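PDB 4TXD: Csc2 from Thermofilum pendens, which probably binds CRISPR RNA as the Cas7-family backbone subunit of a type I-D interference complex and binds a zinc ion. Local coordinates for residues L80-G84 and G85-V89; T294-D297 and L298-N302; A303-G306 and Y307-K311; E316-K320 and L321-P325. All blocks are in the same frame, centred on the assembly; numbering follows the deposited sequence.

Contact 1. Residues L80-G84 and G85-V89; sequences LEYSG and GAMEV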
loop_
_atom_site.group_PDB
_atom_site.type_symbol
_atom_site.label_atom_id
_atom_site.label_comp_id
_atom_site.label_asym_id
_atom_site.label_seq_id
_atom_site.Cartn_x
_atom_site.Cartn_y
_atom_site.Cartn_z
ATOM N N LEU A 80 22.495 -1.438 7.566
ATOM C CA LEU A 80 22.375 -0.061 7.931
ATOM C C LEU A 80 23.743 0.458 8.319
ATOM O O LEU A 80 24.333 -0.059 9.197
ATOM C CB LEU A 80 21.498 0.097 9.151
ATOM C CG LEU A 80 20.000 -0.015 9.124
ATOM C CD1 LEU A 80 19.480 0.236 10.518
ATOM C CD2 LEU A 80 19.417 0.965 8.154
ATOM N N GLU A 81 24.213 1.476 7.633
ATOM C CA GLU A 81 25.426 2.179 8.013
ATOM C C GLU A 81 25.047 3.381 8.853
ATOM O O GLU A 81 24.149 4.147 8.491
ATOM C CB GLU A 81 26.219 2.616 6.784
ATOM C CG GLU A 81 27.590 1.977 6.704
ATOM C CD GLU A 81 27.745 1.093 5.491
ATOM O OE1 GLU A 81 27.322 1.518 4.394
ATOM O OE2 GLU A 81 28.287 -0.026 5.634
ATOM N N TYR A 82 25.715 3.534 9.990
ATOM C CA TYR A 82 25.422 4.634 10.900
ATOM C C TYR A 82 26.702 5.069 11.615
ATOM O O TYR A 82 27.790 4.569 11.302
ATOM C CB TYR A 82 24.334 4.235 11.896
ATOM C CG TYR A 82 24.707 3.119 12.859
ATOM C CD1 TYR A 82 24.759 1.791 12.444
ATOM C CD2 TYR A 82 24.964 3.393 14.196
ATOM C CE1 TYR A 82 25.082 0.772 13.325
ATOM C CE2 TYR A 82 25.278 2.381 15.094
ATOM C CZ TYR A 82 25.342 1.072 14.659
ATOM O OH TYR A 82 25.660 0.066 15.556
ATOM N N SER A 83 26.575 6.006 12.551
ATOM C CA SER A 83 27.745 6.646 13.155
ATOM C C SER A 83 28.633 5.651 13.899
ATOM O O SER A 83 29.861 5.706 13.810
ATOM C CB SER A 83 27.314 7.763 14.110
ATOM O OG SER A 83 26.608 7.225 15.215
ATOM N N GLY A 84 28.008 4.744 14.632
ATOM C CA GLY A 84 28.742 3.777 15.420
ATOM C C GLY A 84 29.199 2.548 14.665
ATOM O O GLY A 84 29.847 1.687 15.243
ATOM N N GLY A 85 28.860 2.445 13.383
ATOM C CA GLY A 85 29.326 1.316 12.592
ATOM C C GLY A 85 28.362 0.845 11.519
ATOM O O GLY A 85 27.869 1.644 10.723
ATOM N N ALA A 86 28.107 -0.458 11.494
ATOM C CA ALA A 86 27.232 -1.050 10.487
ATOM C C ALA A 86 26.568 -2.288 11.058
ATOM O O ALA A 86 27.231 -3.095 11.723
ATOM C CB ALA A 86 28.022 -1.399 9.225
ATOM N N MET A 87 25.267 -2.435 10.823
ATOM C CA MET A 87 24.542 -3.633 11.295
ATOM C C MET A 87 23.571 -4.161 10.230
ATOM O O MET A 87 22.853 -3.390 9.586
ATOM C CB MET A 87 23.784 -3.362 12.615
ATOM C CG MET A 87 22.747 -2.244 12.614
ATOM S SD MET A 87 21.683 -2.204 14.126
ATOM C CE MET A 87 22.852 -1.716 15.408
ATOM N N GLU A 88 23.552 -5.452 10.067
ATOM C CA GLU A 88 22.622 -6.049 9.178
ATOM C C GLU A 88 21.318 -6.297 9.927
ATOM O O GLU A 88 21.329 -6.825 10.983
ATOM C CB GLU A 88 23.254 -7.228 8.486
ATOM C CG GLU A 88 22.680 -8.577 8.688
ATOM C CD GLU A 88 23.743 -9.674 8.552
ATOM O OE1 GLU A 88 23.911 -10.424 9.527
ATOM O OE2 GLU A 88 24.403 -9.746 7.502
ATOM N N VAL A 89 20.233 -5.792 9.364
ATOM C CA VAL A 89 18.938 -5.821 10.031
ATOM C C VAL A 89 17.912 -6.452 9.103
ATOM O O VAL A 89 18.076 -6.431 7.883
ATOM C CB VAL A 89 18.452 -4.397 10.418
ATOM C CG1 VAL A 89 19.398 -3.747 11.443
ATOM C CG2 VAL A 89 18.303 -3.517 9.169
HETATM O O HOH W 1 26.317 -2.458 14.641
#
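Tyr82 N donates to Gly85 O, and Gly85 N donates back to Tyr82 O. The first bond is 3.0 Å from Tyr82 N to Gly85 O and almost straight, at 178°. In the second, 3.2 Å from Gly85 N to Tyr82 O, the donor stands above the carbonyl plane. Two residues further along the strands, Leu80 and Met87 form another hydrogen-bonded pair, with 2.8 Å from Leu80 N to Met87 O and 3.0 Å from Met87 N to Leu80 O. Between them, Glu81 and Ala86 are a non-hydrogen-bonded pair. There Ala86 CA makes a CA-H...O contact with Leu80 O.

This is a beta hairpin with a two-residue loop, Ser83 and Gly84. Strands 77-82 and 85-92 run antiparallel and are joined by a type I turn from Tyr82 to Gly85. Strand 77-82 is an outermost strand of the chain's antiparallel sheet. Gly85 has a positive phi of 147°, a value at which a CB would clash with Gly84 O.

The apolar contacts gather on the face that carries Leu80, Tyr82 and Met87. Chi1 of 65° folds the Tyr82 ring back over the turn, with Gly85 N 3.8 Å above the ring centre. The Met87 chain bends at chi3, which carries CE to 3.3 Å from Tyr82 OH. Met87 SD lies oblique to the ring in a Met-aromatic contact. Leu80 CG meets Val89 CG2 at 3.9 Å, the two side chains crossing at about a right angle. Leu80 also packs on Tyr296 and Ala299 of helix 295-301.

A water in the plane of the Tyr82 ring is hydrogen-bonded to Tyr82 OH at 2.8 Å and donates weakly to Ala86 O.

Contact 2. Residues T294-D297 and L298-N302; sequences TAYD and LAAEN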
loop_
_atom_site.group_PDB
_atom_site.type_symbol
_atom_site.label_atom_id
_atom_site.label_comp_id
_atom_site.label_asym_id
_atom_site.label_seq_id
_atom_site.Cartn_x
_atom_site.Cartn_y
_atom_site.Cartn_z
ATOM N N THR A 294 13.957 9.338 3.548
ATOM C CA THR A 294 13.805 7.954 3.081
ATOM C C THR A 294 13.737 7.048 4.293
ATOM O O THR A 294 14.289 7.382 5.344
ATOM C CB THR A 294 14.972 7.463 2.165
ATOM O OG1 THR A 294 16.166 7.289 2.938
ATOM C CG2 THR A 294 15.247 8.419 0.981
ATOM N N ALA A 295 13.109 5.901 4.159
ATOM C CA ALA A 295 13.037 4.975 5.252
ATOM C C ALA A 295 14.436 4.570 5.725
ATOM O O ALA A 295 14.686 4.488 6.882
ATOM C CB ALA A 295 12.254 3.757 4.859
ATOM N N TYR A 296 15.320 4.329 4.787
ATOM C CA TYR A 296 16.690 4.003 5.105
ATOM C C TYR A 296 17.364 5.034 6.002
ATOM O O TYR A 296 17.938 4.694 6.968
ATOM C CB TYR A 296 17.540 3.806 3.858
ATOM C CG TYR A 296 18.988 3.533 4.188
ATOM C CD1 TYR A 296 19.430 2.268 4.437
ATOM C CD2 TYR A 296 19.894 4.550 4.293
ATOM C CE1 TYR A 296 20.725 2.017 4.755
ATOM C CE2 TYR A 296 21.194 4.308 4.620
ATOM C CZ TYR A 296 21.608 3.033 4.849
ATOM O OH TYR A 296 22.882 2.781 5.157
ATOM N N ASP A 297 17.298 6.296 5.621
ATOM C CA ASP A 297 17.952 7.332 6.384
ATOM C C ASP A 297 17.377 7.425 7.783
ATOM O O ASP A 297 18.077 7.608 8.717
ATOM C CB ASP A 297 17.896 8.673 5.658
ATOM C CG ASP A 297 18.710 8.680 4.413
ATOM O OD1 ASP A 297 19.703 7.995 4.352
ATOM O OD2 ASP A 297 18.365 9.382 3.493
ATOM N N LEU A 298 16.076 7.273 7.893
ATOM C CA LEU A 298 15.428 7.356 9.173
ATOM C C LEU A 298 15.857 6.217 10.081
ATOM O O LEU A 298 16.136 6.406 11.219
ATOM C CB LEU A 298 13.927 7.393 9.005
ATOM C CG LEU A 298 13.366 8.647 8.343
ATOM C CD1 LEU A 298 11.899 8.507 8.051
ATOM C CD2 LEU A 298 13.599 9.843 9.220
ATOM N N ALA A 299 15.911 5.033 9.531
ATOM C CA ALA A 299 16.330 3.881 10.275
ATOM C C ALA A 299 17.788 4.003 10.701
ATOM O O ALA A 299 18.116 3.697 11.786
ATOM C CB ALA A 299 16.115 2.623 9.485
ATOM N N ALA A 300 18.629 4.462 9.808
ATOM C CA ALA A 300 20.038 4.622 10.104
ATOM C C ALA A 300 20.252 5.589 11.253
ATOM O O ALA A 300 21.067 5.371 12.084
ATOM C CB ALA A 300 20.803 5.047 8.880
ATOM N N GLU A 301 19.461 6.636 11.278
ATOM C CA GLU A 301 19.419 7.597 12.359
ATOM C C GLU A 301 19.057 6.986 13.682
ATOM O O GLU A 301 19.311 7.551 14.686
ATOM C CB GLU A 301 18.286 8.563 12.090
ATOM C CG GLU A 301 18.657 9.863 11.486
ATOM C CD GLU A 301 17.449 10.765 11.422
ATOM O OE1 GLU A 301 16.943 11.127 12.472
ATOM O OE2 GLU A 301 17.004 11.063 10.333
ATOM N N ASN A 302 18.366 5.866 13.628
ATOM C CA ASN A 302 17.819 5.219 14.795
ATOM C C ASN A 302 18.384 3.814 15.060
ATOM O O ASN A 302 17.866 3.097 15.839
ATOM C CB ASN A 302 16.307 5.162 14.698
ATOM C CG ASN A 302 15.658 6.492 14.934
ATOM O OD1 ASN A 302 15.537 6.909 16.046
ATOM N ND2 ASN A 302 15.235 7.147 13.883
#
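Leu298 CG rests 3.4 Å from Thr294 O, one turn back at the start of helix 295-301. Behind it, Leu298 CB lies 3.7 Å from Ala295 O. Beyond it, CD1 is 3.8 Å from the same Thr294 O. CD2 packs on Arg317 CG of helix 307-321. Chi1 of -67° sets CG beside the backbone N, and that N donates to Thr294 O as well. The carbonyl therefore has a hydrogen bond from the backbone and a branched side chain against it. Leu298 also packs on Leu314 of helix 307-321.

Thr294 is the N-cap. Its OG1 accepts from Asp297 N at 3.1 Å, with a nearly straight angle of 166°. The next bonds are regular i to i+4 helix bonds, from Ala299 N to Ala295 O, Ala300 N to Tyr296 O and Glu301 N to Asp297 O. On the side turned to the hairpin, Tyr296 CE2 touches Ala300 CB at 4.3 Å, oblique to the ring. Tyr296 OH probably accepts a hydrogen bond from Glu81 N in strand 77-82. At the far end Asn302 ND2 donates to Leu298 O at 2.9 Å, with the acceptor close to the amide plane.

At each end a side chain thus serves a backbone group of the terminal turn, Thr294 OG1 the N-H of Asp297 and Asn302 ND2 the C=O of Leu298. Both terminal turns are closed from within residues 294-302.

Contact 3. Residues A303-G306 and Y307-K311; sequences AGKG and YEEVK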
loop_
_atom_site.group_PDB
_atom_site.type_symbol
_atom_site.label_atom_id
_atom_site.label_comp_id
_atom_site.label_asym_id
_atom_site.label_seq_id
_atom_site.Cartn_x
_atom_site.Cartn_y
_atom_site.Cartn_z
ATOM N N ALA A 303 19.476 3.495 14.404
ATOM C CA ALA A 303 20.132 2.224 14.550
ATOM C C ALA A 303 20.367 1.826 15.994
ATOM O O ALA A 303 20.914 2.553 16.746
ATOM C CB ALA A 303 21.440 2.227 13.813
ATOM N N GLY A 304 19.958 0.634 16.333
ATOM C CA GLY A 304 20.205 0.092 17.659
ATOM C C GLY A 304 19.141 0.439 18.689
ATOM O O GLY A 304 19.159 -0.085 19.809
ATOM N N LYS A 305 18.207 1.297 18.328
ATOM C CA LYS A 305 17.197 1.754 19.251
ATOM C C LYS A 305 15.893 0.986 19.205
ATOM O O LYS A 305 15.519 0.496 18.198
ATOM C CB LYS A 305 16.911 3.228 19.055
ATOM C CG LYS A 305 18.113 4.133 19.071
ATOM C CD LYS A 305 19.066 3.784 20.175
ATOM C CE LYS A 305 20.267 4.707 20.190
ATOM N NZ LYS A 305 21.230 4.383 21.255
ATOM N N GLY A 306 15.221 0.919 20.341
ATOM C CA GLY A 306 13.978 0.199 20.474
ATOM C C GLY A 306 12.727 1.009 20.214
ATOM O O GLY A 306 12.806 2.165 19.990
ATOM N N TYR A 307 11.582 0.354 20.247
ATOM C CA TYR A 307 10.327 0.936 19.821
ATOM C C TYR A 307 10.013 2.338 20.350
ATOM O O TYR A 307 9.766 3.223 19.605
ATOM C CB TYR A 307 9.155 -0.009 20.073
ATOM C CG TYR A 307 7.805 0.599 19.814
ATOM C CD1 TYR A 307 7.335 0.774 18.534
ATOM C CD2 TYR A 307 7.002 0.999 20.851
ATOM C CE1 TYR A 307 6.105 1.336 18.295
ATOM C CE2 TYR A 307 5.775 1.549 20.630
ATOM C CZ TYR A 307 5.329 1.731 19.351
ATOM O OH TYR A 307 4.119 2.269 19.124
ATOM N N GLU A 308 10.009 2.501 21.658
ATOM C CA GLU A 308 9.633 3.770 22.244
ATOM C C GLU A 308 10.611 4.863 21.914
ATOM O O GLU A 308 10.213 5.945 21.641
ATOM C CB GLU A 308 9.411 3.650 23.742
ATOM C CG GLU A 308 8.326 2.678 24.123
ATOM C CD GLU A 308 6.933 3.210 23.873
ATOM O OE1 GLU A 308 6.796 4.398 23.623
ATOM O OE2 GLU A 308 5.990 2.428 23.924
ATOM N N GLU A 309 11.890 4.566 21.924
ATOM C CA GLU A 309 12.882 5.555 21.597
ATOM C C GLU A 309 12.782 5.960 20.129
ATOM O O GLU A 309 12.872 7.100 19.778
ATOM C CB GLU A 309 14.270 5.072 21.937
ATOM C CG GLU A 309 15.321 6.116 21.738
ATOM C CD GLU A 309 16.666 5.744 22.322
ATOM O OE1 GLU A 309 16.779 4.723 22.965
ATOM O OE2 GLU A 309 17.606 6.470 22.100
ATOM N N VAL A 310 12.599 4.979 19.278
ATOM C CA VAL A 310 12.453 5.238 17.867
ATOM C C VAL A 310 11.266 6.149 17.603
ATOM O O VAL A 310 11.378 7.076 16.894
ATOM C CB VAL A 310 12.322 3.930 17.078
ATOM C CG1 VAL A 310 11.896 4.179 15.651
ATOM C CG2 VAL A 310 13.620 3.188 17.094
ATOM N N LYS A 311 10.129 5.820 18.173
ATOM C CA LYS A 311 8.934 6.583 17.938
ATOM C C LYS A 311 9.122 8.030 18.390
ATOM O O LYS A 311 8.818 8.942 17.675
ATOM C CB LYS A 311 7.730 5.948 18.603
ATOM C CG LYS A 311 6.455 6.559 18.108
ATOM C CD LYS A 311 5.239 6.342 18.950
ATOM C CE LYS A 311 5.195 5.041 19.670
ATOM N NZ LYS A 311 3.907 4.877 20.364
HETATM O O HOH W 2 19.463 4.619 23.644
HETATM O O HOH W 3 16.005 2.165 22.754
#
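Lys305 crosses Glu309 obliquely. Its aliphatic chain bends at chi2 (-44°) and runs across the carboxylate, with CD 3.6 Å from Glu309 OE2. The charged ends do not form a salt bridge, since Lys305 NZ stays 4.3 Å from Glu309 OE2. A water joins them instead, accepting from Lys305 NZ and donating to Glu309 OE1. Nearer the backbone, Lys305 CB meets Val310 CG2 at 3.8 Å.

Gly306 follows as the N-cap of helix 307-321 and has no side chain. Its N donates to a second water, which donates to Glu309 OE1. That water lies 2.8 Å from Gly306 N and 2.7 Å from Glu309 OE1. The negative charge near the helix start would probably suit the helix dipole. Gly306 O opens the helix by accepting from Val310 N at 2.9 Å, nearly in line with its C=O bond. Val310 CG2 also rests on this oxygen, 3.2 Å away.

Lys305 and Glu309 are exposed, whereas Val310 is buried on Ile242 of strand 240-247. Tyr307 packs on Val240 of that strand and on Leu58 of strand 52-61. This places the start of helix 307-321 over the sheet, just after helix 295-301.

Contact 4. Residues E316-K320 and L321-P325; sequences ERLEK and LGFTP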
loop_
_atom_site.group_PDB
_atom_site.type_symbol
_atom_site.label_atom_id
_atom_site.label_comp_id
_atom_site.label_asym_id
_atom_site.label_seq_id
_atom_site.Cartn_x
_atom_site.Cartn_y
_atom_site.Cartn_z
ATOM N N GLU A 316 9.980 13.716 16.494
ATOM C CA GLU A 316 10.722 14.955 16.485
ATOM C C GLU A 316 11.336 15.228 15.125
ATOM O O GLU A 316 11.296 16.321 14.640
ATOM C CB GLU A 316 11.825 14.962 17.527
ATOM C CG GLU A 316 11.412 14.535 18.909
ATOM C CD GLU A 316 12.541 14.646 19.908
ATOM O OE1 GLU A 316 13.712 14.657 19.512
ATOM O OE2 GLU A 316 12.259 14.738 21.088
ATOM N N ARG A 317 11.922 14.217 14.525
ATOM C CA ARG A 317 12.551 14.380 13.239
ATOM C C ARG A 317 11.546 14.772 12.167
ATOM O O ARG A 317 11.825 15.588 11.331
ATOM C CB ARG A 317 13.280 13.115 12.836
ATOM C CG ARG A 317 13.937 13.174 11.496
ATOM C CD ARG A 317 15.203 13.980 11.522
ATOM N NE ARG A 317 15.876 13.930 10.259
ATOM C CZ ARG A 317 16.337 14.980 9.597
ATOM N NH1 ARG A 317 16.209 16.208 10.073
ATOM N NH2 ARG A 317 16.927 14.799 8.433
ATOM N N LEU A 318 10.375 14.183 12.223
ATOM C CA LEU A 318 9.372 14.462 11.238
ATOM C C LEU A 318 8.906 15.908 11.375
ATOM O O LEU A 318 8.680 16.565 10.413
ATOM C CB LEU A 318 8.217 13.489 11.340
ATOM C CG LEU A 318 8.568 12.056 10.926
ATOM C CD1 LEU A 318 7.386 11.151 11.008
ATOM C CD2 LEU A 318 9.173 11.992 9.556
ATOM N N GLU A 319 8.796 16.373 12.597
ATOM C CA GLU A 319 8.415 17.762 12.824
ATOM C C GLU A 319 9.446 18.702 12.219
ATOM O O GLU A 319 9.094 19.628 11.484
ATOM C CB GLU A 319 8.248 18.056 14.312
ATOM C CG GLU A 319 7.750 19.471 14.589
ATOM C CD GLU A 319 7.666 19.778 16.068
ATOM O OE1 GLU A 319 8.454 20.628 16.539
ATOM O OE2 GLU A 319 6.816 19.174 16.759
ATOM N N LYS A 320 10.720 18.454 12.504
ATOM C CA LYS A 320 11.779 19.266 11.922
ATOM C C LYS A 320 11.777 19.217 10.393
ATOM O O LYS A 320 12.204 20.171 9.738
ATOM C CB LYS A 320 13.150 18.831 12.447
ATOM C CG LYS A 320 13.308 18.950 13.950
ATOM C CD LYS A 320 14.780 18.975 14.340
ATOM C CE LYS A 320 14.981 18.675 15.820
ATOM N NZ LYS A 320 14.746 17.233 16.132
ATOM N N LEU A 321 11.301 18.111 9.826
ATOM C CA LEU A 321 11.287 17.940 8.373
ATOM C C LEU A 321 10.073 18.606 7.725
ATOM O O LEU A 321 9.982 18.678 6.501
ATOM C CB LEU A 321 11.320 16.450 8.008
ATOM C CG LEU A 321 12.700 15.789 8.031
ATOM C CD1 LEU A 321 12.593 14.300 7.718
ATOM C CD2 LEU A 321 13.625 16.479 7.057
ATOM N N GLY A 322 9.143 19.077 8.549
ATOM C CA GLY A 322 7.984 19.790 8.049
ATOM C C GLY A 322 6.799 18.891 7.767
ATOM O O GLY A 322 5.906 19.262 7.008
ATOM N N PHE A 323 6.802 17.704 8.372
ATOM C CA PHE A 323 5.690 16.761 8.270
ATOM C C PHE A 323 4.514 17.166 9.147
ATOM O O PHE A 323 4.696 17.690 10.243
ATOM C CB PHE A 323 6.137 15.348 8.674
ATOM C CG PHE A 323 6.780 14.561 7.566
ATOM C CD1 PHE A 323 8.044 14.895 7.090
ATOM C CD2 PHE A 323 6.131 13.452 7.034
ATOM C CE1 PHE A 323 8.643 14.158 6.070
ATOM C CE2 PHE A 323 6.714 12.708 6.021
ATOM C CZ PHE A 323 7.973 13.060 5.530
ATOM N N THR A 324 3.306 16.899 8.664
ATOM C CA THR A 324 2.107 17.046 9.464
ATOM C C THR A 324 1.855 15.762 10.217
ATOM O O THR A 324 1.695 14.709 9.598
ATOM C CB THR A 324 0.882 17.365 8.601
ATOM O OG1 THR A 324 1.129 18.561 7.856
ATOM C CG2 THR A 324 -0.357 17.517 9.465
ATOM N N PRO A 325 1.820 15.839 11.556
ATOM C CA PRO A 325 1.619 14.637 12.364
ATOM C C PRO A 325 0.297 13.997 12.033
ATOM O O PRO A 325 -0.635 14.698 11.650
ATOM C CB PRO A 325 1.638 15.161 13.809
ATOM C CG PRO A 325 1.357 16.618 13.686
ATOM C CD PRO A 325 1.958 17.046 12.387
HETATM O O HOH W 4 6.250 20.182 10.873
#
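Leu318 and Phe323 make the tight part of this helix end. Leu318 CD2 sits over the centre of the Phe323 ring, 3.9 Å from its centroid and 9° off the ring normal, a CH-pi contact. Phe323 CB comes to 3.3 Å from Leu318 O. Both side chains are buried, and both reach Val56 of strand 52-61.

Backbone bonds hold this pairing in place. Helix 307-321 finishes in a Schellman motif. Phe323 N donates to Leu318 O at 3.0 Å, and Gly322 N donates to Glu319 O from above the carbonyl plane. Gly322 has a positive phi of 91°, which turns the chain out of the helix and leads it into strand 324-325.

The other flank is looser. Leu321 CD2 lies over one face of the Arg317 guanidinium, toward its rim, and is 4.0 Å from Arg317 NH2. The Arg317 chain bends at chi2 (76°), which brings the guanidinium over Leu321, while NE forms a salt bridge with Glu301. Glu319 and Lys320 are exposed. On the Glu319 side a water donates to both Glu319 O and Phe323 O, at 3.0 Å each.

Leu318 O and Glu319 O therefore take N-H groups of the turn, and Glu319 O also a water. Arg317 uses its guanidinium in two ways, its flat face against a leucine and its NE for a carboxylate.

The four contacts follow one another along the chain, and the last three trace helix 295-301, the loop after it and helix 307-321. Contact 1 is tied to contact 2 by the probable hydrogen bond between Glu81 and Tyr296, 3.1 Å from Glu81 N to Tyr296 OH. It meets contact 3 where Tyr82 CG packs on Ala303 CB at 3.5 Å. The Glu301-Arg317 salt bridge joins contacts 2 and 4, whose centres are about 14 Å apart. Contacts 3 and 4 share helix 307-321, with centres about 17 Å apart. Contacts 1 and 4 do not touch, yet both reach the same sheet. All four lie away from the zinc site of Cys146, Asp165, Cys168 and Cys171.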